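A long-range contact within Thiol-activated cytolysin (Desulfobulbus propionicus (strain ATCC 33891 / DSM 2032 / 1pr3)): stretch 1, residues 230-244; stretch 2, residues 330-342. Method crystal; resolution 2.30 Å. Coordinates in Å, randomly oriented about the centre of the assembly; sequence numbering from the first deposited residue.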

ATOM      1  N   HIS A 230      -3.208  28.448  37.249  1.00 50.14           N
ATOM      2  CA  HIS A 230      -2.264  27.502  37.836  1.00 45.20           C
ATOM      3  C   HIS A 230      -2.837  26.933  39.118  1.00 42.28           C
ATOM      4  O   HIS A 230      -2.340  27.192  40.212  1.00 45.40           O
ATOM      5  N   PRO A 231      -3.920  26.176  39.012  1.00 42.40           N
ATOM      6  CA  PRO A 231      -4.532  25.562  40.216  1.00 38.36           C
ATOM      7  C   PRO A 231      -3.572  24.605  40.892  1.00 36.21           C
ATOM      8  O   PRO A 231      -2.595  24.170  40.261  1.00 35.19           O
ATOM      9  N   PRO A 232      -3.798  24.293  42.175  1.00 35.36           N
ATOM     10  CA  PRO A 232      -2.876  23.414  42.893  1.00 38.70           C
ATOM     11  C   PRO A 232      -3.174  21.968  42.573  1.00 34.05           C
ATOM     12  O   PRO A 232      -4.334  21.575  42.378  1.00 28.86           O
ATOM     13  N   LEU A 233      -2.108  21.171  42.569  1.00 33.58           N
ATOM     14  CA  LEU A 233      -2.231  19.731  42.398  1.00 37.46           C
ATOM     15  C   LEU A 233      -1.645  18.957  43.571  1.00 37.90           C
ATOM     16  O   LEU A 233      -0.811  19.454  44.330  1.00 41.37           O
ATOM     17  N   PHE A 234      -2.069  17.694  43.657  1.00 37.91           N
ATOM     18  CA  PHE A 234      -1.723  16.776  44.731  1.00 30.99           C
ATOM     19  C   PHE A 234      -1.252  15.456  44.116  1.00 33.93           C
ATOM     20  O   PHE A 234      -2.024  14.779  43.424  1.00 32.38           O
ATOM     21  N   VAL A 235      -0.001  15.090  44.380  1.00 30.70           N
ATOM     22  CA  VAL A 235       0.553  13.834  43.935  1.00 27.13           C
ATOM     23  C   VAL A 235      -0.131  12.706  44.684  1.00 33.48           C
ATOM     24  O   VAL A 235       0.147  12.439  45.862  1.00 32.36           O
ATOM     25  N   LYS A 236      -1.010  12.014  43.961  1.00 31.72           N
ATOM     26  CA  LYS A 236      -1.785  10.918  44.515  1.00 35.96           C
ATOM     27  C   LYS A 236      -1.041   9.588  44.521  1.00 35.11           C
ATOM     28  O   LYS A 236      -1.325   8.722  45.362  1.00 35.19           O
ATOM     29  N   ASN A 237      -0.106   9.383  43.600  1.00 34.67           N
ATOM     30  CA  ASN A 237       0.475   8.053  43.483  1.00 28.85           C
ATOM     31  C   ASN A 237       1.765   8.135  42.688  1.00 29.22           C
ATOM     32  O   ASN A 237       1.849   8.891  41.722  1.00 35.31           O
ATOM     33  N   VAL A 238       2.777   7.416  43.154  1.00 27.45           N
ATOM     34  CA  VAL A 238       4.037   7.217  42.458  1.00 32.08           C
ATOM     35  C   VAL A 238       4.279   5.721  42.355  1.00 39.54           C
ATOM     36  O   VAL A 238       4.012   4.979  43.307  1.00 37.91           O
ATOM     37  N   GLN A 239       4.785   5.282  41.211  1.00 33.89           N
ATOM     38  CA  GLN A 239       5.154   3.894  41.000  1.00 34.44           C
ATOM     39  C   GLN A 239       6.656   3.792  41.010  1.00 33.59           C
ATOM     40  O   GLN A 239       7.336   4.670  40.491  1.00 33.27           O
ATOM     41  N   TYR A 240       7.165   2.705  41.542  1.00 26.34           N
ATOM     42  CA  TYR A 240       8.600   2.503  41.665  1.00 33.04           C
ATOM     43  C   TYR A 240       8.985   1.171  41.026  1.00 29.67           C
ATOM     44  O   TYR A 240       8.293   0.166  41.191  1.00 34.99           O
ATOM     45  N   GLY A 241      10.113   1.141  40.352  1.00 33.31           N
ATOM     46  CA  GLY A 241      10.490  -0.100  39.744  1.00 29.19           C
ATOM     47  C   GLY A 241      11.739   0.012  38.922  1.00 33.37           C
ATOM     48  O   GLY A 241      12.683   0.661  39.344  1.00 30.96           O
ATOM     49  N   ARG A 242      11.740  -0.607  37.732  1.00 33.71           N
ATOM     50  CA  ARG A 242      12.932  -0.794  36.918  1.00 33.02           C
ATOM     51  C   ARG A 242      12.566  -0.644  35.452  1.00 29.72           C
ATOM     52  O   ARG A 242      11.499  -1.063  35.019  1.00 35.20           O
ATOM     53  N   GLN A 243      13.504  -0.177  34.667  1.00 33.15           N
ATOM     54  CA  GLN A 243      13.218   0.225  33.310  1.00 34.99           C
ATOM     55  C   GLN A 243      14.486  -0.026  32.513  1.00 29.60           C
ATOM     56  O   GLN A 243      15.588   0.315  32.936  1.00 35.25           O
ATOM     57  N   ILE A 244      14.306  -0.649  31.372  1.00 27.58           N
ATOM     58  CA  ILE A 244      15.359  -0.890  30.411  1.00 32.25           C
ATOM     59  C   ILE A 244      14.943  -0.301  29.063  1.00 36.98           C
ATOM     60  O   ILE A 244      13.844  -0.582  28.560  1.00 35.69           O
ATOM     61  N   THR A 330      17.959   0.003  45.509  1.00 55.35           N
ATOM     62  CA  THR A 330      16.645   0.606  45.546  1.00 56.02           C
ATOM     63  C   THR A 330      15.877   0.391  44.238  1.00 57.30           C
ATOM     64  O   THR A 330      16.398  -0.084  43.227  1.00 49.84           O
ATOM     65  N   ALA A 331      14.611   0.756  44.273  1.00 46.72           N
ATOM     66  CA  ALA A 331      13.859   0.890  43.052  1.00 39.20           C
ATOM     67  C   ALA A 331      13.832   2.353  42.607  1.00 39.90           C
ATOM     68  O   ALA A 331      13.983   3.275  43.412  1.00 43.57           O
ATOM     69  N   ALA A 332      13.641   2.558  41.307  1.00 33.46           N
ATOM     70  CA  ALA A 332      13.601   3.944  40.842  1.00 29.51           C
ATOM     71  C   ALA A 332      12.165   4.422  40.733  1.00 30.17           C
ATOM     72  O   ALA A 332      11.260   3.615  40.473  1.00 28.98           O
ATOM     73  N   PRO A 333      11.891   5.701  41.001  1.00 34.10           N
ATOM     74  CA  PRO A 333      10.567   6.225  40.681  1.00 32.65           C
ATOM     75  C   PRO A 333      10.414   6.277  39.173  1.00 30.48           C
ATOM     76  O   PRO A 333      11.353   6.616  38.452  1.00 39.88           O
ATOM     77  N   LEU A 334       9.227   5.924  38.703  1.00 30.57           N
ATOM     78  CA  LEU A 334       8.985   5.776  37.274  1.00 35.04           C
ATOM     79  C   LEU A 334       7.923   6.754  36.831  1.00 32.46           C
ATOM     80  O   LEU A 334       8.211   7.650  36.045  1.00 40.44           O
ATOM     81  N   ASN A 335       6.717   6.625  37.353  1.00 36.75           N
ATOM     82  CA  ASN A 335       5.644   7.515  36.950  1.00 35.94           C
ATOM     83  C   ASN A 335       4.903   7.995  38.187  1.00 34.81           C
ATOM     84  O   ASN A 335       4.908   7.332  39.225  1.00 29.87           O
ATOM     85  N   TYR A 336       4.295   9.166  38.076  1.00 29.18           N
ATOM     86  CA  TYR A 336       3.486   9.714  39.148  1.00 31.40           C
ATOM     87  C   TYR A 336       2.209  10.242  38.512  1.00 33.11           C
ATOM     88  O   TYR A 336       2.150  10.542  37.316  1.00 33.40           O
ATOM     89  N   TYR A 337       1.172  10.285  39.338  1.00 34.88           N
ATOM     90  CA  TYR A 337      -0.179  10.656  38.964  1.00 33.96           C
ATOM     91  C   TYR A 337      -0.634  11.750  39.907  1.00 37.14           C
ATOM     92  O   TYR A 337      -0.454  11.640  41.133  1.00 31.44           O
ATOM     93  N   THR A 338      -1.149  12.828  39.308  1.00 31.46           N
ATOM     94  CA  THR A 338      -1.613  14.008  40.014  1.00 37.37           C
ATOM     95  C   THR A 338      -3.123  14.076  39.912  1.00 39.64           C
ATOM     96  O   THR A 338      -3.714  13.698  38.898  1.00 44.65           O
ATOM     97  N   VAL A 339      -3.717  14.638  40.936  1.00 32.02           N
ATOM     98  CA  VAL A 339      -5.120  14.990  40.999  1.00 37.45           C
ATOM     99  C   VAL A 339      -5.197  16.482  41.380  1.00 42.16           C
ATOM    100  O   VAL A 339      -4.268  17.032  41.983  1.00 40.13           O
ATOM    101  N   PHE A 340      -6.243  17.174  40.915  1.00 40.93           N
ATOM    102  CA  PHE A 340      -6.457  18.562  41.310  1.00 38.24           C
ATOM    103  C   PHE A 340      -6.854  18.620  42.787  1.00 49.85           C
ATOM    104  O   PHE A 340      -7.647  17.803  43.268  1.00 45.30           O
ATOM    105  N   LEU A 341      -6.288  19.581  43.527  1.00 38.94           N
ATOM    106  CA  LEU A 341      -6.509  19.569  44.971  1.00 46.27           C
ATOM    107  C   LEU A 341      -7.924  19.997  45.314  1.00 48.85           C
ATOM    108  O   LEU A 341      -8.537  19.434  46.227  1.00 58.10           O
ATOM    109  N   LYS A 342      -8.471  20.948  44.561  1.00 46.87           N
ATOM    110  CA  LYS A 342      -9.804  21.497  44.823  1.00 55.02           C
ATOM    111  C   LYS A 342     -10.890  20.417  45.005  1.00 55.64           C
ATOM    112  O   LYS A 342     -11.666  20.448  45.967  1.00 53.50           O
TER

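How are the backbone donors and acceptors satisfied? The strands run antiparallel and pay for each other: Phe234 N gives to Val339 O (2.8 Å) and Val339 N returns to Phe234 O (3.0 Å), a reciprocity repeated between Gly241 and Ala332. At the bulge, Tyr337 O accepts from Lys236 N at 2.9 Å and, weakly, from Asn237 N at 3.4 Å.

Which polar side chains find partners? Gln239 (chi1 m, chi2 t) reaches across to Tyr337 (m), whose OH donates to Gln239 OE1 at 3.0 Å, near the plane of the ring. Asn335 (m) lies on the same face, but its amide is satisfied elsewhere in the structure.

What do the waters add? Pro232 O accepts from Leu341 N (3.0 Å) and also from water 1 (2.8 Å), which in turn accepts from Lys342 N at 3.0 Å. Water 2 accepts from Gln243 NE2 at 3.0 Å and gives a weak bond to Leu334 O at 3.3 Å.

Where is the apolar packing? Leu233 (m, t) lays CD2 over one face of the Phe340 ring, 3.4 Å from Phe340 CD1. Val235 and Val238, both t, share a face with Tyr336 (p); Val238 CG2 lies 3.8 Å from Tyr336 CB. Gly241 leaves space that Leu334 (m, t) uses, its CD1 3.8 Å from Gly241 N.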

ATOM      1  CB  HIS A 230      -0.922  28.197  38.032  1.00 47.26           C
ATOM      2  CG  HIS A 230      -0.368  28.720  36.748  1.00 46.05           C
ATOM      3  ND1 HIS A 230       0.263  27.917  35.821  1.00 47.43           N
ATOM      4  CD2 HIS A 230      -0.400  29.960  36.211  1.00 52.30           C
ATOM      5  CE1 HIS A 230       0.638  28.650  34.790  1.00 52.41           C
ATOM      6  NE2 HIS A 230       0.253  29.897  35.008  1.00 60.78           N
ATOM      7  CB  PRO A 231      -5.743  24.804  39.663  1.00 39.62           C
ATOM      8  CG  PRO A 231      -5.422  24.592  38.198  1.00 42.47           C
ATOM      9  CD  PRO A 231      -4.583  25.777  37.765  1.00 42.67           C
ATOM     10  CB  PRO A 232      -3.158  23.731  44.374  1.00 30.58           C
ATOM     11  CG  PRO A 232      -4.611  24.100  44.376  1.00 35.41           C
ATOM     12  CD  PRO A 232      -4.774  24.920  43.107  1.00 32.63           C
ATOM     13  CB  LEU A 233      -1.515  19.262  41.134  1.00 34.50           C
ATOM     14  CG  LEU A 233      -1.828  19.951  39.836  1.00 41.20           C
ATOM     15  CD1 LEU A 233      -0.677  19.733  38.872  1.00 43.90           C
ATOM     16  CD2 LEU A 233      -3.100  19.436  39.269  1.00 39.24           C
ATOM     17  CB  PHE A 234      -2.960  16.576  45.617  1.00 30.20           C
ATOM     18  CG  PHE A 234      -2.801  15.574  46.703  1.00 31.73           C
ATOM     19  CD1 PHE A 234      -2.295  15.937  47.919  1.00 36.02           C
ATOM     20  CD2 PHE A 234      -3.231  14.282  46.535  1.00 34.04           C
ATOM     21  CE1 PHE A 234      -2.145  14.995  48.921  1.00 39.45           C
ATOM     22  CE2 PHE A 234      -3.149  13.349  47.555  1.00 34.88           C
ATOM     23  CZ  PHE A 234      -2.593  13.711  48.745  1.00 33.98           C
ATOM     24  CB  VAL A 235       2.068  13.809  44.108  1.00 24.23           C
ATOM     25  CG1 VAL A 235       2.621  12.537  43.572  1.00 34.85           C
ATOM     26  CG2 VAL A 235       2.703  14.967  43.366  1.00 31.82           C
ATOM     27  CB  LYS A 236      -3.072  10.736  43.729  1.00 40.74           C
ATOM     28  CG  LYS A 236      -4.074   9.922  44.478  1.00 46.52           C
ATOM     29  CD  LYS A 236      -5.342   9.716  43.662  1.00 56.50           C
ATOM     30  CE  LYS A 236      -6.275   8.736  44.362  1.00 67.57           C
ATOM     31  NZ  LYS A 236      -7.491   8.455  43.566  1.00 74.28           N
ATOM     32  CB  ASN A 237      -0.546   7.111  42.810  1.00 33.20           C
ATOM     33  CG  ASN A 237      -0.165   5.650  42.909  1.00 36.83           C
ATOM     34  OD1 ASN A 237       0.135   5.121  43.973  1.00 45.70           O
ATOM     35  ND2 ASN A 237      -0.175   4.993  41.782  1.00 34.25           N
ATOM     36  CB  VAL A 238       5.228   7.875  43.180  1.00 28.39           C
ATOM     37  CG1 VAL A 238       6.478   7.759  42.333  1.00 33.64           C
ATOM     38  CG2 VAL A 238       4.965   9.322  43.526  1.00 31.52           C
ATOM     39  CB  GLN A 239       4.693   3.357  39.639  1.00 35.89           C
ATOM     40  CG  GLN A 239       3.283   3.602  39.324  1.00 35.27           C
ATOM     41  CD  GLN A 239       2.960   3.320  37.824  1.00 47.58           C
ATOM     42  OE1 GLN A 239       1.810   3.126  37.496  1.00 45.27           O
ATOM     43  NE2 GLN A 239       3.977   3.288  36.941  1.00 45.53           N
ATOM     44  CB  TYR A 240       9.049   2.490  43.160  1.00 32.07           C
ATOM     45  CG  TYR A 240       8.745   3.750  43.888  1.00 33.44           C
ATOM     46  CD1 TYR A 240       7.472   3.988  44.343  1.00 30.55           C
ATOM     47  CD2 TYR A 240       9.708   4.718  44.094  1.00 30.26           C
ATOM     48  CE1 TYR A 240       7.167   5.126  45.008  1.00 38.87           C
ATOM     49  CE2 TYR A 240       9.408   5.894  44.780  1.00 32.82           C
ATOM     50  CZ  TYR A 240       8.131   6.073  45.242  1.00 40.42           C
ATOM     51  OH  TYR A 240       7.727   7.200  45.880  1.00 44.94           O
ATOM     52  CB  ARG A 242      13.509  -2.194  37.150  1.00 29.79           C
ATOM     53  CG  ARG A 242      14.689  -2.597  36.295  1.00 28.35           C
ATOM     54  CD  ARG A 242      15.186  -3.979  36.830  1.00 41.88           C
ATOM     55  NE  ARG A 242      16.134  -4.654  35.962  1.00 51.49           N
ATOM     56  CZ  ARG A 242      17.437  -4.408  35.945  1.00 49.42           C
ATOM     57  NH1 ARG A 242      17.912  -3.493  36.768  1.00 50.66           N
ATOM     58  NH2 ARG A 242      18.255  -5.097  35.141  1.00 57.57           N
ATOM     59  CB  GLN A 243      12.762   1.687  33.295  1.00 30.76           C
ATOM     60  CG  GLN A 243      11.819   2.048  32.216  1.00 47.72           C
ATOM     61  CD  GLN A 243      11.044   3.318  32.510  1.00 40.50           C
ATOM     62  OE1 GLN A 243       9.929   3.468  32.030  1.00 54.31           O
ATOM     63  NE2 GLN A 243      11.623   4.234  33.274  1.00 38.04           N
ATOM     64  CB  ILE A 244      15.639  -2.395  30.267  1.00 38.57           C
ATOM     65  CG1 ILE A 244      15.941  -2.945  31.666  1.00 43.40           C
ATOM     66  CG2 ILE A 244      16.733  -2.589  29.263  1.00 31.19           C
ATOM     67  CD1 ILE A 244      15.906  -4.442  31.722  1.00 46.93           C
ATOM     68  CB  THR A 330      16.774   2.115  45.818  1.00 59.00           C
ATOM     69  OG1 THR A 330      17.886   2.651  45.085  1.00 53.49           O
ATOM     70  CG2 THR A 330      17.002   2.407  47.314  1.00 74.66           C
ATOM     71  CB  ALA A 331      12.444   0.371  43.223  1.00 38.02           C
ATOM     72  CB  ALA A 332      14.284   4.078  39.494  1.00 34.68           C
ATOM     73  CB  PRO A 333      10.559   7.631  41.306  1.00 38.16           C
ATOM     74  CG  PRO A 333      11.986   7.979  41.558  1.00 39.36           C
ATOM     75  CD  PRO A 333      12.680   6.654  41.815  1.00 39.70           C
ATOM     76  CB  LEU A 334       8.549   4.357  36.920  1.00 27.11           C
ATOM     77  CG  LEU A 334       9.608   3.309  37.173  1.00 33.03           C
ATOM     78  CD1 LEU A 334       9.187   1.921  36.764  1.00 40.56           C
ATOM     79  CD2 LEU A 334      10.918   3.704  36.469  1.00 33.81           C
ATOM     80  CB  ASN A 335       4.711   6.813  35.970  1.00 40.52           C
ATOM     81  CG  ASN A 335       5.418   6.403  34.668  1.00 41.87           C
ATOM     82  OD1 ASN A 335       5.927   5.277  34.543  1.00 56.05           O
ATOM     83  ND2 ASN A 335       5.448   7.304  33.707  1.00 34.67           N
ATOM     84  CB  TYR A 336       4.267  10.769  40.028  1.00 36.44           C
ATOM     85  CG  TYR A 336       4.530  12.114  39.420  1.00 26.85           C
ATOM     86  CD1 TYR A 336       5.501  12.274  38.462  1.00 27.54           C
ATOM     87  CD2 TYR A 336       3.801  13.231  39.807  1.00 30.29           C
ATOM     88  CE1 TYR A 336       5.713  13.499  37.835  1.00 35.91           C
ATOM     89  CE2 TYR A 336       4.038  14.478  39.221  1.00 30.97           C
ATOM     90  CZ  TYR A 336       4.996  14.597  38.242  1.00 41.75           C
ATOM     91  OH  TYR A 336       5.224  15.814  37.658  1.00 35.49           O
ATOM     92  CB  TYR A 337      -1.123   9.450  39.031  1.00 36.53           C
ATOM     93  CG  TYR A 337      -0.603   8.345  38.125  1.00 46.47           C
ATOM     94  CD1 TYR A 337       0.331   7.415  38.598  1.00 42.13           C
ATOM     95  CD2 TYR A 337      -0.986   8.270  36.780  1.00 42.59           C
ATOM     96  CE1 TYR A 337       0.832   6.433  37.785  1.00 44.01           C
ATOM     97  CE2 TYR A 337      -0.480   7.280  35.951  1.00 47.67           C
ATOM     98  CZ  TYR A 337       0.431   6.361  36.464  1.00 51.10           C
ATOM     99  OH  TYR A 337       0.956   5.373  35.656  1.00 60.13           O
ATOM    100  CB  THR A 338      -1.063  15.337  39.442  1.00 35.12           C
ATOM    101  OG1 THR A 338      -1.157  15.369  38.004  1.00 58.82           O
ATOM    102  CG2 THR A 338       0.348  15.503  39.842  1.00 36.01           C
ATOM    103  CB  VAL A 339      -5.761  13.993  41.989  1.00 49.40           C
ATOM    104  CG1 VAL A 339      -5.608  14.460  43.447  1.00 38.78           C
ATOM    105  CG2 VAL A 339      -7.173  13.643  41.584  1.00 52.71           C
ATOM    106  CB  PHE A 340      -7.523  19.230  40.436  1.00 45.12           C
ATOM    107  CG  PHE A 340      -7.043  19.527  39.043  1.00 36.82           C
ATOM    108  CD1 PHE A 340      -6.226  20.630  38.794  1.00 34.97           C
ATOM    109  CD2 PHE A 340      -7.404  18.705  37.992  1.00 41.27           C
ATOM    110  CE1 PHE A 340      -5.760  20.908  37.497  1.00 39.82           C
ATOM    111  CE2 PHE A 340      -6.949  18.954  36.695  1.00 42.15           C
ATOM    112  CZ  PHE A 340      -6.117  20.050  36.434  1.00 40.73           C
ATOM    113  CB  LEU A 341      -5.487  20.458  45.666  1.00 42.44           C
ATOM    114  CG  LEU A 341      -5.659  20.626  47.178  1.00 45.54           C
ATOM    115  CD1 LEU A 341      -5.629  19.295  47.934  1.00 45.00           C
ATOM    116  CD2 LEU A 341      -4.597  21.590  47.702  1.00 45.73           C
ATOM    117  CB  LYS A 342     -10.205  22.384  43.666  1.00 54.38           C
ATOM    118  CG  LYS A 342     -11.721  22.858  43.654  1.00 55.76           C
ATOM    119  CD  LYS A 342     -12.111  23.486  42.306  1.00 51.68           C
ATOM    120  CE  LYS A 342     -13.618  23.839  42.300  1.00 63.88           C
ATOM    121  NZ  LYS A 342     -14.081  24.569  41.040  1.00 63.22           N
TER
HETATM  122  O   HOH W   1      -7.054  22.417  42.391  1.00 46.65           O
HETATM  123  O   HOH W   2      10.024   6.803  33.418  1.00 49.99           O